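PDB 4ZM5: chain length determinant protein from Shigella flexneri, which probably sets the length of the lipopolysaccharide O-antigen chains, acting as a regulator of polysaccharide polymerisation. Local coordinates for residues D61-E64 and E65-L69; E152-Q155 and Y156-A160; I121-G124 and R125-Q129. The protein carries 1 engineered substitution. All blocks are in the same frame, centred on the assembly; numbering follows the deposited sequence.

In the fold
Followed from the N terminus, the three contacts come in series, and none nests within or crosses another; each is a local turn without intervening residues. Contact 1 (61-69) closes the short connection from helix 55-61 to strand 68-73, an outer strand of the sheet within this chain. The chain then passes through strand 82-88 into helix 91-159, whose middle holds contact 3 (121-129) and whose far end holds contact 2 (152-160). Contacts 1 and 2 lie on opposite sides of the chain's centre, their own centres about 90 Å apart, and contact 3 lies near that centre. The long helix therefore connects the sheet-containing end with the distal end, and all three contacts touch the second subunit.

Contact 1: residues D61-E64 and E65-L69; sequences DNQE and EPEKL
Q63 reaches across the turn to E67, its NE2 3.0 Å from E67 OE1, with the amide and carboxylate planes turned 41° apart. This hydrogen bond is nearly straight, with an angle of 167° at the hydrogen, and the acceptor lies almost exactly in the amide plane. At the other end the fit is less regular: OE1 is met on its anti side, by a donor well out of the carboxylate plane. The same nitrogen makes a second, weak bond to the backbone, Q63 NE2 to E65 O at 3.0 Å, so two acceptors on the 65-69 side limit rotation of the amide. The reach follows from a Q63 chain that stays extended beyond CG, with CG anti to the carbonyl carbon (chi1 -73°).

P66 packs its ring carbons against backbone oxygens: CB lies 3.5 Å from D61 O and CD 3.4 Å from E64 O. The ring also packs on R238 of the second subunit. A water bridges D61 OD1 and E67 O, donating to them at 3.1 Å and 2.7 Å. The carboxylate of E67 has its strongest partner, the hydroxyl of Y86, on OE2, which is also hydrogen-bonded to the hydroxyl of Y101. N62, the centre of an inverse gamma turn, hydrogen-bonds through its side chain to the backbone of I237 and L235 of the second subunit. Taken together, the evidence describes a loop from helix 55-61 to strand 68-73, bridged by the Q63-E67 bond and leading into an outermost strand of the antiparallel sheet within this chain, in the alpha/beta base domain of Wzz-type regulators.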
loop_
_atom_site.group_PDB
_atom_site.type_symbol
_atom_site.label_atom_id
_atom_site.label_comp_id
_atom_site.label_asym_id
_atom_site.label_seq_id
_atom_site.Cartn_x
_atom_site.Cartn_y
_atom_site.Cartn_z
ATOM N N ASP B 61 -2.889 -17.234 -34.838
ATOM C CA ASP B 61 -3.207 -16.755 -36.178
ATOM C C ASP B 61 -1.952 -16.757 -37.076
ATOM O O ASP B 61 -2.050 -17.042 -38.277
ATOM C CB ASP B 61 -3.793 -15.342 -36.103
ATOM C CG ASP B 61 -4.311 -14.828 -37.424
ATOM O OD1 ASP B 61 -5.402 -15.283 -37.852
ATOM O OD2 ASP B 61 -3.614 -13.988 -38.051
ATOM N N ASN B 62 -0.778 -16.436 -36.490
ATOM C CA ASN B 62 0.490 -16.369 -37.210
ATOM C C ASN B 62 1.180 -17.749 -37.258
ATOM O O ASN B 62 2.361 -17.891 -36.932
ATOM C CB ASN B 62 1.404 -15.304 -36.602
ATOM C CG ASN B 62 2.521 -14.905 -37.524
ATOM O OD1 ASN B 62 2.304 -14.540 -38.680
ATOM N ND2 ASN B 62 3.742 -15.008 -37.049
ATOM N N GLN B 63 0.423 -18.752 -37.719
ATOM C CA GLN B 63 0.839 -20.143 -37.896
ATOM C C GLN B 63 0.616 -20.573 -39.336
ATOM O O GLN B 63 -0.162 -19.911 -40.025
ATOM C CB GLN B 63 -0.001 -21.046 -36.985
ATOM C CG GLN B 63 0.314 -20.976 -35.507
ATOM C CD GLN B 63 -0.507 -21.998 -34.760
ATOM O OE1 GLN B 63 -0.084 -22.534 -33.731
ATOM N NE2 GLN B 63 -1.719 -22.284 -35.252
ATOM N N GLU B 64 1.236 -21.711 -39.780
ATOM C CA GLU B 64 1.027 -22.291 -41.118
ATOM C C GLU B 64 -0.484 -22.504 -41.329
ATOM O O GLU B 64 -1.058 -21.996 -42.299
ATOM C CB GLU B 64 1.800 -23.616 -41.270
ATOM C CG GLU B 64 3.116 -23.498 -42.018
ATOM C CD GLU B 64 3.827 -24.814 -42.286
ATOM O OE1 GLU B 64 4.981 -24.974 -41.822
ATOM O OE2 GLU B 64 3.239 -25.681 -42.971
ATOM N N GLU B 65 -1.124 -23.197 -40.358
ATOM C CA GLU B 65 -2.564 -23.437 -40.292
ATOM C C GLU B 65 -3.089 -22.568 -39.139
ATOM O O GLU B 65 -2.875 -22.881 -37.958
ATOM C CB GLU B 65 -2.886 -24.939 -40.125
ATOM C CG GLU B 65 -4.293 -25.344 -40.562
ATOM C CD GLU B 65 -5.457 -24.986 -39.647
ATOM O OE1 GLU B 65 -5.246 -24.851 -38.417
ATOM O OE2 GLU B 65 -6.594 -24.869 -40.162
ATOM N N PRO B 66 -3.683 -21.406 -39.479
ATOM C CA PRO B 66 -4.154 -20.486 -38.436
ATOM C C PRO B 66 -5.295 -21.030 -37.576
ATOM O O PRO B 66 -6.237 -21.654 -38.085
ATOM C CB PRO B 66 -4.630 -19.261 -39.222
ATOM C CG PRO B 66 -4.137 -19.428 -40.594
ATOM C CD PRO B 66 -3.966 -20.880 -40.829
ATOM N N GLU B 67 -5.213 -20.756 -36.268
ATOM C CA GLU B 67 -6.232 -21.142 -35.303
ATOM C C GLU B 67 -6.951 -19.878 -34.841
ATOM O O GLU B 67 -6.349 -18.795 -34.781
ATOM C CB GLU B 67 -5.627 -21.917 -34.115
ATOM C CG GLU B 67 -5.136 -23.322 -34.446
ATOM C CD GLU B 67 -4.340 -24.020 -33.349
ATOM O OE1 GLU B 67 -3.137 -24.290 -33.574
ATOM O OE2 GLU B 67 -4.910 -24.311 -32.272
ATOM N N LYS B 68 -8.248 -20.009 -34.558
ATOM C CA LYS B 68 -9.058 -18.898 -34.099
ATOM C C LYS B 68 -9.345 -19.063 -32.612
ATOM O O LYS B 68 -10.047 -19.992 -32.194
ATOM C CB LYS B 68 -10.360 -18.771 -34.934
ATOM C CG LYS B 68 -11.396 -17.761 -34.420
ATOM C CD LYS B 68 -11.049 -16.307 -34.737
ATOM C CE LYS B 68 -12.290 -15.441 -34.770
ATOM N NZ LYS B 68 -11.955 -13.999 -34.946
ATOM N N LEU B 69 -8.755 -18.152 -31.820
ATOM C CA LEU B 69 -8.961 -18.013 -30.384
ATOM C C LEU B 69 -9.312 -16.566 -30.101
ATOM O O LEU B 69 -8.652 -15.651 -30.604
ATOM C CB LEU B 69 -7.758 -18.473 -29.570
ATOM C CG LEU B 69 -7.998 -18.530 -28.078
ATOM C CD1 LEU B 69 -7.846 -19.926 -27.566
ATOM C CD2 LEU B 69 -7.061 -17.592 -27.374
HETATM O O HOH W 1 -7.441 -17.236 -36.687
#

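Contact 2: residues E152-Q155 and Y156-A160; sequences EALQ and YANQA
Four successive i to i+4 backbone bonds hold this turn of helix 91-159, the first of them weak, with Y156 N 3.4 Å from E152 O. The other three run from A157 N to A153 O, N158 N to L154 O and Q159 N to Q155 O.

Y156 folds its ring back along the preceding turn rather than out from the helix. With CG beside the backbone N (chi1 -40°), one face of the ring lies beneath the carbonyl of E152, whose O stands 3.3 Å above the plane, over the ring centre. A153 N sits over the same face, displaced toward the rim. The far end of the ring reaches the aliphatic base of E152, with Y156 OH 3.8 Å from E152 CB. A water modelled between E152 OE1 and the Y156 hydroxyl lies too close to the hydroxyl for this bridge to be more than doubtful. Away from the tyrosine, N158 passes beside L154, its ND2 4.0 Å from L154 CG, and L154 also packs on S183, E187 and I190.

Chemically, a carbonyl oxygen over the ring is probably little or no attraction in itself. The place of the ring more likely comes from its torsion and from packing on Q175, F179 and S188 of the second subunit, while E152 OE1 carries the polar link, a hydrogen bond to T195 OG1 of the second subunit.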
loop_
_atom_site.group_PDB
_atom_site.type_symbol
_atom_site.label_atom_id
_atom_site.label_comp_id
_atom_site.label_asym_id
_atom_site.label_seq_id
_atom_site.Cartn_x
_atom_site.Cartn_y
_atom_site.Cartn_z
ATOM N N GLU B 152 29.252 18.491 29.587
ATOM C CA GLU B 152 29.389 19.923 29.831
ATOM C C GLU B 152 28.965 20.278 31.249
ATOM O O GLU B 152 29.682 21.017 31.921
ATOM C CB GLU B 152 28.593 20.744 28.806
ATOM C CG GLU B 152 29.252 20.768 27.442
ATOM C CD GLU B 152 30.735 21.095 27.408
ATOM O OE1 GLU B 152 31.112 22.223 27.806
ATOM O OE2 GLU B 152 31.519 20.226 26.958
ATOM N N ALA B 153 27.848 19.702 31.711
ATOM C CA ALA B 153 27.288 19.900 33.043
ATOM C C ALA B 153 28.226 19.390 34.132
ATOM O O ALA B 153 28.274 19.954 35.227
ATOM C CB ALA B 153 25.940 19.205 33.147
ATOM N N LEU B 154 28.991 18.342 33.829
ATOM C CA LEU B 154 29.958 17.775 34.767
ATOM C C LEU B 154 31.084 18.778 35.014
ATOM O O LEU B 154 31.579 18.862 36.137
ATOM C CB LEU B 154 30.497 16.432 34.241
ATOM C CG LEU B 154 31.629 15.748 35.035
ATOM C CD1 LEU B 154 31.189 15.387 36.438
ATOM C CD2 LEU B 154 32.065 14.526 34.347
ATOM N N GLN B 155 31.454 19.576 33.984
ATOM C CA GLN B 155 32.484 20.618 34.151
ATOM C C GLN B 155 31.960 21.710 35.110
ATOM O O GLN B 155 32.712 22.155 35.979
ATOM C CB GLN B 155 32.887 21.236 32.802
ATOM C CG GLN B 155 33.523 20.261 31.814
ATOM C CD GLN B 155 33.751 20.881 30.437
ATOM O OE1 GLN B 155 32.866 21.516 29.850
ATOM N NE2 GLN B 155 34.934 20.678 29.872
ATOM N N TYR B 156 30.641 22.086 34.990
ATOM C CA TYR B 156 30.006 23.091 35.854
ATOM C C TYR B 156 29.893 22.582 37.304
ATOM O O TYR B 156 30.117 23.352 38.253
ATOM C CB TYR B 156 28.599 23.529 35.352
ATOM C CG TYR B 156 28.397 23.720 33.864
ATOM C CD1 TYR B 156 29.423 24.202 33.051
ATOM C CD2 TYR B 156 27.143 23.529 33.284
ATOM C CE1 TYR B 156 29.233 24.392 31.685
ATOM C CE2 TYR B 156 26.939 23.727 31.921
ATOM C CZ TYR B 156 27.987 24.161 31.126
ATOM O OH TYR B 156 27.782 24.366 29.788
ATOM N N ALA B 157 29.500 21.288 37.469
ATOM C CA ALA B 157 29.339 20.640 38.776
ATOM C C ALA B 157 30.669 20.588 39.520
ATOM O O ALA B 157 30.699 20.818 40.725
ATOM C CB ALA B 157 28.777 19.237 38.607
ATOM N N ASN B 158 31.772 20.333 38.793
ATOM C CA ASN B 158 33.112 20.294 39.376
ATOM C C ASN B 158 33.592 21.688 39.770
ATOM O O ASN B 158 34.247 21.810 40.793
ATOM C CB ASN B 158 34.115 19.654 38.409
ATOM C CG ASN B 158 33.998 18.156 38.268
ATOM O OD1 ASN B 158 33.536 17.432 39.165
ATOM N ND2 ASN B 158 34.491 17.647 37.161
ATOM N N GLN B 159 33.303 22.733 38.959
ATOM C CA GLN B 159 33.754 24.091 39.296
ATOM C C GLN B 159 32.976 24.643 40.495
ATOM O O GLN B 159 33.568 25.310 41.352
ATOM C CB GLN B 159 33.679 25.064 38.111
ATOM C CG GLN B 159 34.804 26.118 38.173
ATOM C CD GLN B 159 34.598 27.300 37.237
ATOM O OE1 GLN B 159 34.876 27.226 36.019
ATOM N NE2 GLN B 159 34.148 28.437 37.804
ATOM N N ALA B 160 31.664 24.344 40.562
ATOM C CA ALA B 160 30.796 24.760 41.662
ATOM C C ALA B 160 31.002 23.867 42.892
ATOM O O ALA B 160 30.441 24.158 43.947
ATOM C CB ALA B 160 29.340 24.723 41.224
HETATM O O HOH W 2 29.480 24.331 28.054
#

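Contact 3: residues I121-G124 and R125-Q129; sequences IALG and RKNLQ
R125 begins the sequence by turning back over I121. Its N is bonded to I121 O at 2.9 Å with an angle of 162° at the hydrogen, and its CB, CG and CD curve round that same oxygen at nearly equal distances. The methylene CD then meets I121 CG2 at 3.8 Å, and this methyl lies at the edge of the guanidinium, close to its plane, with R125 NH1 4.0 Å from CG2. A bend at chi3 (107°) turns the guanidinium off the line of the preceding methylenes, and NE forms a long, weak ion pair with E215 on helix 202-215.

K126 continues the helix through K126 N to A122 O at 3.1 Å, and only its CB stays against the previous turn, because the rest of the side chain leads away. At the next residue N127 N is bonded to L123 O at 3.1 Å. The side chain leans over the same oxygen, N127 ND2 lying 3.3 Å from L123 O, but the angle is too poor for a hydrogen bond. CG stands beside the backbone N here (chi1 -65°), which keeps the amide close to the helix. Its OD1 makes a weak hydrogen bond to N28 ND2 of the second subunit.

L128 N is bonded to G124 O at 3.1 Å, and L128 CG rests 3.5 Å from G124 O, while the side chain packs on T207 and I214. Four regular i to i+4 bonds satisfy the backbone here, so the side chains are left mainly to link the helix outward, by apolar packing and weak polar contacts to helix 202-215 and the second subunit.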
loop_
_atom_site.group_PDB
_atom_site.type_symbol
_atom_site.label_atom_id
_atom_site.label_comp_id
_atom_site.label_asym_id
_atom_site.label_seq_id
_atom_site.Cartn_x
_atom_site.Cartn_y
_atom_site.Cartn_z
ATOM N N ILE B 121 8.464 -7.891 -2.328
ATOM C CA ILE B 121 9.081 -8.205 -1.035
ATOM C C ILE B 121 10.415 -7.457 -0.948
ATOM O O ILE B 121 10.676 -6.831 0.065
ATOM C CB ILE B 121 9.215 -9.747 -0.829
ATOM C CG1 ILE B 121 7.852 -10.352 -0.395
ATOM C CG2 ILE B 121 10.320 -10.098 0.178
ATOM C CD1 ILE B 121 7.723 -11.865 -0.499
ATOM N N ALA B 122 11.202 -7.458 -2.029
ATOM C CA ALA B 122 12.488 -6.756 -2.120
ATOM C C ALA B 122 12.329 -5.221 -1.940
ATOM O O ALA B 122 13.113 -4.593 -1.207
ATOM C CB ALA B 122 13.151 -7.069 -3.452
ATOM N N LEU B 123 11.294 -4.645 -2.579
ATOM C CA LEU B 123 10.952 -3.221 -2.508
ATOM C C LEU B 123 10.455 -2.823 -1.109
ATOM O O LEU B 123 10.880 -1.783 -0.583
ATOM C CB LEU B 123 9.877 -2.900 -3.567
ATOM C CG LEU B 123 9.441 -1.426 -3.743
ATOM C CD1 LEU B 123 10.643 -0.492 -4.045
ATOM C CD2 LEU B 123 8.422 -1.320 -4.845
ATOM N N GLY B 124 9.545 -3.628 -0.547
ATOM C CA GLY B 124 9.001 -3.433 0.791
ATOM C C GLY B 124 10.091 -3.468 1.848
ATOM O O GLY B 124 10.128 -2.585 2.707
ATOM N N ARG B 125 11.007 -4.474 1.768
ATOM C CA ARG B 125 12.137 -4.636 2.690
ATOM C C ARG B 125 13.048 -3.394 2.657
ATOM O O ARG B 125 13.329 -2.824 3.713
ATOM C CB ARG B 125 12.946 -5.896 2.377
ATOM C CG ARG B 125 12.457 -7.121 3.106
ATOM C CD ARG B 125 12.919 -8.372 2.391
ATOM N NE ARG B 125 13.986 -9.072 3.104
ATOM C CZ ARG B 125 14.458 -10.266 2.755
ATOM N NH1 ARG B 125 13.964 -10.901 1.696
ATOM N NH2 ARG B 125 15.425 -10.837 3.463
ATOM N N LYS B 126 13.455 -2.956 1.446
ATOM C CA LYS B 126 14.270 -1.772 1.227
ATOM C C LYS B 126 13.655 -0.567 1.934
ATOM O O LYS B 126 14.370 0.121 2.657
ATOM C CB LYS B 126 14.416 -1.497 -0.291
ATOM C CG LYS B 126 15.134 -0.183 -0.682
ATOM C CD LYS B 126 16.648 -0.253 -0.562
ATOM C CE LYS B 126 17.317 0.951 -1.184
ATOM N NZ LYS B 126 17.484 0.802 -2.658
ATOM N N ASN B 127 12.336 -0.330 1.756
ATOM C CA ASN B 127 11.650 0.823 2.359
ATOM C C ASN B 127 11.638 0.772 3.899
ATOM O O ASN B 127 11.890 1.803 4.543
ATOM C CB ASN B 127 10.216 0.951 1.816
ATOM C CG ASN B 127 10.118 1.276 0.331
ATOM O OD1 ASN B 127 11.027 1.870 -0.282
ATOM N ND2 ASN B 127 8.981 0.933 -0.268
ATOM N N LEU B 128 11.384 -0.426 4.475
ATOM C CA LEU B 128 11.348 -0.641 5.925
ATOM C C LEU B 128 12.741 -0.573 6.563
ATOM O O LEU B 128 12.867 -0.014 7.651
ATOM C CB LEU B 128 10.669 -1.961 6.299
ATOM C CG LEU B 128 9.165 -2.070 6.001
ATOM C CD1 LEU B 128 8.623 -3.334 6.569
ATOM C CD2 LEU B 128 8.361 -0.898 6.579
ATOM N N GLN B 129 13.775 -1.108 5.885
ATOM C CA GLN B 129 15.160 -1.075 6.361
ATOM C C GLN B 129 15.689 0.358 6.325
ATOM O O GLN B 129 16.415 0.747 7.244
ATOM C CB GLN B 129 16.056 -2.007 5.540
ATOM C CG GLN B 129 15.839 -3.478 5.881
ATOM C CD GLN B 129 16.514 -4.453 4.940
ATOM O OE1 GLN B 129 16.713 -4.193 3.739
ATOM N NE2 GLN B 129 16.812 -5.635 5.464
#